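Putative oxidoreductase (PDB 3FHL) is a putative oxidoreductase of the Gfo/Idh/MocA family, probably using a nicotinamide dinucleotide bound in its Rossmann-fold domain, with a substrate not established. Local coordinates at residues D185-L190 with I229-S234. Sequence-based numbering, arbitrary orientation. Where two conformers were deposited one is given.
Sequences DQAIQL and ITLKAS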
loop_
_atom_site.group_PDB
_atom_site.type_symbol
_atom_site.label_atom_id
_atom_site.label_comp_id
_atom_site.label_asym_id
_atom_site.label_seq_id
_atom_site.Cartn_x
_atom_site.Cartn_y
_atom_site.Cartn_z
ATOM N N ASP C 185 -0.847 17.213 2.847
ATOM C CA ASP C 185 -1.505 18.458 2.403
ATOM C C ASP C 185 -2.617 18.220 1.382
ATOM O O ASP C 185 -3.753 18.674 1.568
ATOM C CB ASP C 185 -0.484 19.445 1.847
ATOM C CG ASP C 185 -1.131 20.734 1.357
ATOM O OD1 ASP C 185 -1.759 21.453 2.185
ATOM O OD2 ASP C 185 -1.010 21.015 0.142
ATOM N N GLN C 186 -2.295 17.457 0.340
ATOM C CA GLN C 186 -3.266 17.054 -0.671
ATOM C C GLN C 186 -4.447 16.310 -0.078
ATOM O O GLN C 186 -5.588 16.598 -0.442
ATOM C CB GLN C 186 -2.599 16.186 -1.740
ATOM C CG GLN C 186 -1.654 16.935 -2.710
ATOM C CD GLN C 186 -0.927 15.978 -3.646
ATOM O OE1 GLN C 186 -0.926 14.771 -3.418
ATOM N NE2 GLN C 186 -0.304 16.511 -4.704
ATOM N N ALA C 187 -4.192 15.365 0.840
ATOM C CA ALA C 187 -5.292 14.566 1.403
ATOM C C ALA C 187 -6.237 15.410 2.242
ATOM O O ALA C 187 -7.458 15.237 2.164
ATOM C CB ALA C 187 -4.766 13.370 2.222
ATOM N N ILE C 188 -5.663 16.317 3.030
ATOM C CA ILE C 188 -6.455 17.269 3.848
ATOM C C ILE C 188 -7.298 18.201 2.973
ATOM O O ILE C 188 -8.472 18.449 3.270
ATOM C CB ILE C 188 -5.559 18.103 4.799
ATOM C CG1 ILE C 188 -4.903 17.199 5.850
ATOM C CG2 ILE C 188 -6.361 19.218 5.509
ATOM C CD1 ILE C 188 -3.747 17.897 6.576
ATOM N N GLN C 189 -6.715 18.691 1.878
ATOM C CA GLN C 189 -7.479 19.518 0.930
ATOM C C GLN C 189 -8.718 18.803 0.387
ATOM O O GLN C 189 -9.801 19.396 0.291
ATOM C CB GLN C 189 -6.584 20.028 -0.212
ATOM C CG GLN C 189 -5.656 21.168 0.216
ATOM C CD GLN C 189 -6.425 22.369 0.795
ATOM O OE1 GLN C 189 -7.223 22.997 0.097
ATOM N NE2 GLN C 189 -6.186 22.681 2.071
ATOM N N LEU C 190 -8.581 17.522 0.061
ATOM C CA LEU C 190 -9.717 16.791 -0.487
ATOM C C LEU C 190 -10.728 16.312 0.542
ATOM O O LEU C 190 -11.917 16.312 0.258
ATOM C CB LEU C 190 -9.257 15.600 -1.333
ATOM C CG LEU C 190 -8.329 15.871 -2.519
ATOM C CD1 LEU C 190 -7.899 14.556 -3.140
ATOM C CD2 LEU C 190 -8.984 16.759 -3.566
ATOM N N ILE C 229 -7.997 5.986 3.362
ATOM C CA ILE C 229 -6.844 6.777 2.915
ATOM C C ILE C 229 -5.514 6.093 3.205
ATOM O O ILE C 229 -5.230 5.733 4.341
ATOM C CB ILE C 229 -6.819 8.189 3.580
ATOM C CG1 ILE C 229 -7.993 9.044 3.103
ATOM C CG2 ILE C 229 -5.491 8.911 3.307
ATOM C CD1 ILE C 229 -7.913 10.482 3.551
ATOM N N THR C 230 -4.693 5.918 2.171
ATOM C CA THR C 230 -3.321 5.443 2.370
ATOM C C THR C 230 -2.347 6.407 1.718
ATOM O O THR C 230 -2.450 6.681 0.518
ATOM C CB THR C 230 -3.076 4.045 1.749
ATOM O OG1 THR C 230 -4.091 3.142 2.172
ATOM C CG2 THR C 230 -1.743 3.489 2.186
ATOM N N LEU C 231 -1.390 6.902 2.499
ATOM C CA LEU C 231 -0.297 7.726 1.972
ATOM C C LEU C 231 1.032 7.004 2.174
ATOM O O LEU C 231 1.320 6.501 3.263
ATOM C CB LEU C 231 -0.283 9.109 2.651
ATOM C CG LEU C 231 -1.652 9.795 2.809
ATOM C CD1 LEU C 231 -1.535 11.029 3.686
ATOM C CD2 LEU C 231 -2.224 10.181 1.435
ATOM N N LYS C 232 1.845 6.944 1.127
ATOM C CA LYS C 232 3.060 6.143 1.167
ATOM C C LYS C 232 4.198 6.793 0.426
ATOM O O LYS C 232 3.977 7.473 -0.569
ATOM C CB LYS C 232 2.828 4.806 0.464
ATOM C CG LYS C 232 2.398 3.666 1.312
ATOM C CD LYS C 232 2.343 2.372 0.479
ATOM C CE LYS C 232 3.625 1.568 0.574
ATOM N NZ LYS C 232 3.394 0.180 0.024
ATOM N N ALA C 233 5.416 6.533 0.887
ATOM C CA ALA C 233 6.608 6.811 0.083
ATOM C C ALA C 233 7.735 5.894 0.490
ATOM O O ALA C 233 7.786 5.449 1.632
ATOM C CB ALA C 233 7.054 8.266 0.211
ATOM N N SER C 234 8.654 5.635 -0.440
ATOM C CA SER C 234 9.765 4.738 -0.175
ATOM C C SER C 234 10.879 5.019 -1.161
ATOM O O SER C 234 10.618 5.377 -2.308
ATOM C CB SER C 234 9.321 3.270 -0.309
ATOM O OG SER C 234 10.406 2.376 -0.064
#
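Ala-187 meets Ile-229 and Leu-231 through methyl groups alone, and neither segment brings a flat group to the other. The nearby planar groups are turned to other partners: the carboxylate of Asp-185 forms a salt bridge with Arg-126, and the amide of Gln-186 donates through NE2 to the carbonyl of Arg-125. Between helix and strand, the single methyl of Ala-187 points at the sheet and faces the forked end of Leu-231. CB of Ala-187 lies 4.2 Å from CD2 of Leu-231 and 4.3 Å from its CD1, so it meets both prongs almost evenly. The strand directs Leu-231 toward the helix; with CG anti to the carbonyl carbon (chi1 -44°) and chi2 extended (171°), both methyls are held against Ala-187. On another flank of the same methyl, CD1 of Ile-229 approaches to 4.5 Å at the end of an extended chain, although this side chain was modelled in two conformers and its touch is correspondingly less certain. Seen from Ala-187 CB, CD1 of Ile-229 and CD2 of Leu-231 lie in directions about 90° apart. The contact is buried but small, 96 Å² in all, and has no hydrogen bond across it; CA of Ala-187 lies 8.1 Å from CA of Ile-229, the nearest CA pair between the segments. Strand alternation sends Lys-232 to the other face of the sheet, where its NZ forms salt bridges with Glu-148 and Glu-150 of the second subunit and with Glu-241 of its own chain. Helix 180-191 thus packs on one face of the mixed sheet, against a strand bonded to both 146-154 and 213-221, while the other face meets the partner subunit, as in the C-terminal alpha/beta domain of Gfo/Idh/MocA oxidoreductases.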